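Local coordinates for protein VP1 (New Jersey polyomavirus-2013, PDB 6Y5Y) that builds the pentameric units of the polyomavirus capsid as its major coat protein and binds sialylated glycans, probably for attachment to host cells, at residues Y216-W221 with S275-C280; V282-K285 with A290-Y293. All blocks are in the same frame, centred on the assembly; numbering follows the deposited sequence.

In the fold
Both contacts use strand 271-284 of the jelly-roll core of VP1, and both touch the second subunit. Both are buried. Interaction 1 lies in the core, near the centre of the chain, where a loop rests on the strand through three apolar side chains. Interaction 2 lies at the glycan-binding end of the sheet, about 17 Å away between centres. There the strand turns back on strand 291-310, held by backbone hydrogen bonds. Its chemistry is mixed, with apolar packing on one face and Lys285 and Arg292 lining the glycan pocket. The two contacts meet where Ile279 CG2 lies 3.6 Å from Tyr293 CD1, so the apolar packing runs on from one to the other.

Interaction 1: residues Y216-W221 with S275-C280; sequences YPVEEW and SCADIC
The nearest CA atoms of loop 216-221 and strand 275-280, those of Val218 and Ala277, are 7.9 Å apart, and side chains alone bridge the gap. Val218 carries the contact from the loop side. Its two methyls divide the work. CG1 meets CB of Ala277 at 4.0 Å, and CG2 meets CD1 of Ile279 at 3.9 Å. The valine faces two residues that project from the same side of the strand. Ile279 reaches it with an extended chain (chi2 172°), which carries CD1 out toward the loop, where it meets the valine methyl. The two side chains run alongside each other in opposite directions. Pro217 to Glu220 form a type I beta turn, closed by a hydrogen bond from Glu220 N to Pro217 O at 3.1 Å; this turn presents Val218. This is simple apolar packing, away from the glycan pocket. On the other side of the strand, Asp278 OD1 makes a salt bridge to Arg298 and a hydrogen bond to His152. Tyr151 of strand 150-157 packs on both Val218 and Ile279, and Ile124 of the second subunit also touches both. The contact joins this loop to strand 271-284, beside strands 150-157 and 291-310.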
loop_
_atom_site.group_PDB
_atom_site.type_symbol
_atom_site.label_atom_id
_atom_site.label_comp_id
_atom_site.label_asym_id
_atom_site.label_seq_id
_atom_site.Cartn_x
_atom_site.Cartn_y
_atom_site.Cartn_z
ATOM N N TYR D 216 -16.373 7.207 26.089
ATOM C CA TYR D 216 -17.056 7.210 24.805
ATOM C C TYR D 216 -16.494 6.095 23.935
ATOM O O TYR D 216 -15.322 6.174 23.526
ATOM C CB TYR D 216 -16.879 8.568 24.120
ATOM C CG TYR D 216 -17.549 9.696 24.880
ATOM C CD1 TYR D 216 -16.918 10.312 25.963
ATOM C CD2 TYR D 216 -18.830 10.114 24.541
ATOM C CE1 TYR D 216 -17.539 11.327 26.672
ATOM C CE2 TYR D 216 -19.452 11.144 25.233
ATOM C CZ TYR D 216 -18.814 11.730 26.303
ATOM O OH TYR D 216 -19.455 12.732 26.995
ATOM N N PRO D 217 -17.256 5.039 23.652
ATOM C CA PRO D 217 -16.717 3.932 22.847
ATOM C C PRO D 217 -16.496 4.335 21.393
ATOM O O PRO D 217 -17.310 5.042 20.791
ATOM C CB PRO D 217 -17.794 2.847 22.961
ATOM C CG PRO D 217 -18.525 3.176 24.263
ATOM C CD PRO D 217 -18.529 4.683 24.313
ATOM N N VAL D 218 -15.398 3.845 20.820
ATOM C CA VAL D 218 -15.084 4.203 19.437
ATOM C C VAL D 218 -16.086 3.579 18.471
ATOM O O VAL D 218 -16.329 4.126 17.387
ATOM C CB VAL D 218 -13.636 3.813 19.067
ATOM C CG1 VAL D 218 -12.649 4.328 20.092
ATOM C CG2 VAL D 218 -13.508 2.340 18.920
ATOM N N GLU D 219 -16.706 2.449 18.838
ATOM C CA GLU D 219 -17.671 1.846 17.922
ATOM C C GLU D 219 -18.988 2.613 17.860
ATOM O O GLU D 219 -19.824 2.307 17.005
ATOM C CB GLU D 219 -17.918 0.384 18.303
ATOM C CG GLU D 219 -18.682 0.191 19.610
ATOM C CD GLU D 219 -18.535 -1.233 20.143
ATOM O OE1 GLU D 219 -17.513 -1.517 20.799
ATOM O OE2 GLU D 219 -19.426 -2.068 19.876
ATOM N N GLU D 220 -19.181 3.608 18.721
ATOM C CA GLU D 220 -20.392 4.421 18.720
ATOM C C GLU D 220 -20.160 5.900 18.444
ATOM O O GLU D 220 -21.134 6.613 18.181
ATOM C CB GLU D 220 -21.117 4.303 20.074
ATOM C CG GLU D 220 -21.759 2.940 20.327
ATOM C CD GLU D 220 -22.330 2.836 21.740
ATOM O OE1 GLU D 220 -21.553 2.971 22.708
ATOM O OE2 GLU D 220 -23.555 2.655 21.870
ATOM N N TRP D 221 -18.920 6.387 18.523
ATOM C CA TRP D 221 -18.633 7.817 18.457
ATOM C C TRP D 221 -17.463 8.067 17.519
ATOM O O TRP D 221 -16.427 7.404 17.627
ATOM C CB TRP D 221 -18.308 8.400 19.845
ATOM C CG TRP D 221 -19.423 8.272 20.866
ATOM C CD1 TRP D 221 -19.527 7.329 21.859
ATOM C CD2 TRP D 221 -20.582 9.110 20.987
ATOM N NE1 TRP D 221 -20.673 7.539 22.590
ATOM C CE2 TRP D 221 -21.341 8.620 22.074
ATOM C CE3 TRP D 221 -21.052 10.226 20.282
ATOM C CZ2 TRP D 221 -22.543 9.208 22.472
ATOM C CZ3 TRP D 221 -22.245 10.810 20.679
ATOM C CH2 TRP D 221 -22.975 10.302 21.769
ATOM N N SER D 275 -6.631 14.057 22.691
ATOM C CA SER D 275 -7.370 12.808 22.741
ATOM C C SER D 275 -6.844 11.868 21.668
ATOM O O SER D 275 -6.146 12.282 20.740
ATOM C CB SER D 275 -8.879 13.032 22.590
ATOM O OG SER D 275 -9.189 13.989 21.607
ATOM N N CYS D 276 -7.193 10.591 21.806
ATOM C CA CYS D 276 -6.672 9.595 20.882
ATOM C C CYS D 276 -7.355 8.261 21.101
ATOM O O CYS D 276 -8.071 8.048 22.083
ATOM C CB CYS D 276 -5.160 9.428 21.029
ATOM S SG CYS D 276 -4.689 8.702 22.610
ATOM N N ALA D 277 -7.067 7.342 20.183
ATOM C CA ALA D 277 -7.473 5.953 20.318
ATOM C C ALA D 277 -6.548 5.151 19.432
ATOM O O ALA D 277 -6.311 5.530 18.280
ATOM C CB ALA D 277 -8.931 5.743 19.913
ATOM N N ASP D 278 -6.008 4.065 19.969
ATOM C CA ASP D 278 -5.028 3.281 19.227
ATOM C C ASP D 278 -5.299 1.797 19.460
ATOM O O ASP D 278 -4.599 1.136 20.233
ATOM C CB ASP D 278 -3.612 3.688 19.633
ATOM C CG ASP D 278 -3.251 5.063 19.115
ATOM O OD1 ASP D 278 -3.030 5.187 17.889
ATOM O OD2 ASP D 278 -3.223 6.018 19.927
ATOM N N ILE D 279 -6.317 1.275 18.774
ATOM C CA ILE D 279 -6.522 -0.169 18.693
ATOM C C ILE D 279 -5.488 -0.731 17.731
ATOM O O ILE D 279 -5.497 -0.401 16.539
ATOM C CB ILE D 279 -7.944 -0.517 18.221
ATOM C CG1 ILE D 279 -9.009 0.097 19.127
ATOM C CG2 ILE D 279 -8.128 -2.037 18.129
ATOM C CD1 ILE D 279 -10.422 -0.062 18.586
ATOM N N CYS D 280 -4.590 -1.576 18.240
ATOM C CA CYS D 280 -3.529 -2.111 17.399
ATOM C C CYS D 280 -3.831 -3.493 16.836
ATOM O O CYS D 280 -3.064 -3.993 16.009
ATOM C CB CYS D 280 -2.211 -2.130 18.176
ATOM S SG CYS D 280 -1.715 -0.496 18.697
#

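Interaction 2: residues V282-K285 with A290-Y293; sequences VLVK and AIRY. With SIA (N-acetyl-alpha-neuraminic acid), chain N; GAL (beta-D-galactopyranose), chain B.
Val282 and Tyr293 lie side by side and point the same way, with Val282 CG1 3.7 Å from Tyr293 CD1. Ile291 also reaches this ring, and its CD1 sits over the centre of one face, 4.2 Å above the plane. Chi1 of 65° sets CG1 between the backbone N and the carbonyl carbon, and chi2 then swings CD1 over the ring. The same CD1 is 4.0 Å from Val282 CG1, so the three side chains close on one another. Val284 extends this face; its side chain crosses that of Ile291 obliquely, and the CG2 methyls touch. At the far end of the tyrosine, OH is hydrogen-bonded to Ile124 O of the second subunit.

The two segments flank the turn of an antiparallel beta hairpin formed by strands 271-284 and 291-310 of the VP1 jelly roll; the turn is the HI loop in polyomavirus nomenclature. Leu283 and Arg292 form its hydrogen-bonded pair. Leu283 N donates to Arg292 O at 2.7 Å, and Arg292 N returns a bond to Leu283 O. Beyond the strands, Lys285 N donates to Ala290 O at 2.8 Å in an almost straight bond (175° at the hydrogen).

Lys285 and Arg292 line the sialyllactose pocket. The lysine bends at chi3 (80°), and its NZ donates to the sialic acid carboxylate oxygen O1A at 2.7 Å. Asp287 lies near the same NZ as a weak, long ion pair and also binds the galactose. Arg292 is extended from CG to NE and leaves the sheet on the face of Leu283. Its NH1 is held by Ser65 O, and Trp61 adds a cation-pi contact. NH2 has a long, weak ion pair with Glu66. The guanidinium approaches the sugar more loosely, with NH2 3.8 Å from sialic acid O4. Glu66 and His69 also hydrogen-bond the sialic acid.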
loop_
_atom_site.group_PDB
_atom_site.type_symbol
_atom_site.label_atom_id
_atom_site.label_comp_id
_atom_site.label_asym_id
_atom_site.label_seq_id
_atom_site.Cartn_x
_atom_site.Cartn_y
_atom_site.Cartn_z
ATOM N N VAL D 282 -6.137 -7.476 17.602
ATOM C CA VAL D 282 -6.839 -8.322 18.558
ATOM C C VAL D 282 -5.974 -9.513 18.938
ATOM O O VAL D 282 -5.096 -9.949 18.183
ATOM C CB VAL D 282 -8.202 -8.820 18.034
ATOM C CG1 VAL D 282 -9.069 -7.650 17.564
ATOM C CG2 VAL D 282 -8.004 -9.874 16.949
ATOM N N LEU D 283 -6.239 -10.030 20.136
ATOM C CA LEU D 283 -5.749 -11.321 20.596
ATOM C C LEU D 283 -6.881 -12.331 20.453
ATOM O O LEU D 283 -8.040 -12.005 20.714
ATOM C CB LEU D 283 -5.293 -11.229 22.055
ATOM C CG LEU D 283 -4.887 -12.504 22.814
ATOM C CD1 LEU D 283 -3.786 -12.192 23.803
ATOM C CD2 LEU D 283 -6.080 -13.130 23.538
ATOM N N VAL D 284 -6.558 -13.543 20.009
ATOM C CA VAL D 284 -7.549 -14.603 19.836
ATOM C C VAL D 284 -7.314 -15.655 20.907
ATOM O O VAL D 284 -6.213 -16.210 21.004
ATOM C CB VAL D 284 -7.480 -15.240 18.437
ATOM C CG1 VAL D 284 -8.467 -16.401 18.321
ATOM C CG2 VAL D 284 -7.729 -14.192 17.351
ATOM N N LYS D 285 -8.358 -15.956 21.676
ATOM C CA LYS D 285 -8.269 -16.921 22.769
ATOM C C LYS D 285 -8.215 -18.348 22.246
ATOM O O LYS D 285 -8.955 -18.724 21.333
ATOM C CB LYS D 285 -9.467 -16.782 23.712
ATOM C CG LYS D 285 -9.347 -15.665 24.730
ATOM C CD LYS D 285 -10.393 -15.804 25.838
ATOM C CE LYS D 285 -9.973 -16.836 26.871
ATOM N NZ LYS D 285 -11.034 -17.055 27.895
ATOM N N ALA D 290 -12.586 -16.521 20.855
ATOM C CA ALA D 290 -13.062 -15.157 21.008
ATOM C C ALA D 290 -11.867 -14.198 21.094
ATOM O O ALA D 290 -10.704 -14.616 21.123
ATOM C CB ALA D 290 -13.973 -15.051 22.233
ATOM N N ILE D 291 -12.146 -12.892 21.100
ATOM C CA ILE D 291 -11.076 -11.912 20.937
ATOM C C ILE D 291 -11.083 -10.877 22.055
ATOM O O ILE D 291 -12.095 -10.624 22.712
ATOM C CB ILE D 291 -11.135 -11.203 19.553
ATOM C CG1 ILE D 291 -12.408 -10.362 19.420
ATOM C CG2 ILE D 291 -11.084 -12.221 18.432
ATOM C CD1 ILE D 291 -12.209 -8.883 19.722
ATOM N N ARG D 292 -9.913 -10.273 22.255
ATOM C CA ARG D 292 -9.725 -9.057 23.029
ATOM C C ARG D 292 -8.993 -8.059 22.149
ATOM O O ARG D 292 -8.059 -8.443 21.444
ATOM C CB ARG D 292 -8.873 -9.279 24.285
ATOM C CG ARG D 292 -9.401 -10.303 25.293
ATOM C CD ARG D 292 -8.372 -10.475 26.410
ATOM N NE ARG D 292 -8.811 -11.427 27.435
ATOM C CZ ARG D 292 -9.382 -11.073 28.584
ATOM N NH1 ARG D 292 -9.604 -9.792 28.854
ATOM N NH2 ARG D 292 -9.744 -12.006 29.466
ATOM N N TYR D 293 -9.400 -6.793 22.198
ATOM C CA TYR D 293 -8.632 -5.731 21.548
ATOM C C TYR D 293 -7.389 -5.408 22.368
ATOM O O TYR D 293 -7.382 -5.542 23.594
ATOM C CB TYR D 293 -9.466 -4.454 21.394
ATOM C CG TYR D 293 -10.668 -4.579 20.488
ATOM C CD1 TYR D 293 -10.524 -4.581 19.095
ATOM C CD2 TYR D 293 -11.953 -4.660 21.015
ATOM C CE1 TYR D 293 -11.623 -4.679 18.268
ATOM C CE2 TYR D 293 -13.068 -4.756 20.188
ATOM C CZ TYR D 293 -12.896 -4.768 18.820
ATOM O OH TYR D 293 -13.997 -4.865 18.004
HETATM C C1 SIA N . -14.603 -16.078 27.945
HETATM C C2 SIA N . -14.512 -16.117 29.536
HETATM C C3 SIA N . -13.559 -15.082 30.153
HETATM C C4 SIA N . -14.053 -13.633 30.094
HETATM C C5 SIA N . -15.471 -13.560 30.687
HETATM C C6 SIA N . -16.380 -14.597 29.993
HETATM C C7 SIA N . -17.824 -14.690 30.553
HETATM C C8 SIA N . -18.571 -15.890 29.929
HETATM C C9 SIA N . -20.051 -15.889 30.281
HETATM C C10 SIA N . -16.305 -11.382 31.534
HETATM C C11 SIA N . -17.063 -10.110 31.174
HETATM N N5 SIA N . -16.137 -12.272 30.529
HETATM O O1A SIA N . -13.507 -15.992 27.344
HETATM O O1B SIA N . -15.784 -16.153 27.477
HETATM O O4 SIA N . -13.185 -12.731 30.816
HETATM O O6 SIA N . -15.843 -15.907 30.111
HETATM O O7 SIA N . -17.788 -14.747 31.974
HETATM O O8 SIA N . -18.405 -15.929 28.511
HETATM O O9 SIA N . -20.655 -16.996 29.596
HETATM O O10 SIA N . -15.885 -11.561 32.671
HETATM C C1 GAL B . -16.113 -20.631 30.065
HETATM C C2 GAL B . -15.437 -19.351 30.538
HETATM C C3 GAL B . -14.912 -18.526 29.332
HETATM C C4 GAL B . -14.019 -19.411 28.474
HETATM C C5 GAL B . -14.813 -20.645 28.071
HETATM C C6 GAL B . -14.045 -21.648 27.223
HETATM O O2 GAL B . -16.343 -18.529 31.284
HETATM O O3 GAL B . -14.142 -17.421 29.763
HETATM O O4 GAL B . -12.867 -19.806 29.215
HETATM O O5 GAL B . -15.252 -21.369 29.236
HETATM O O6 GAL B . -14.928 -22.601 26.655
#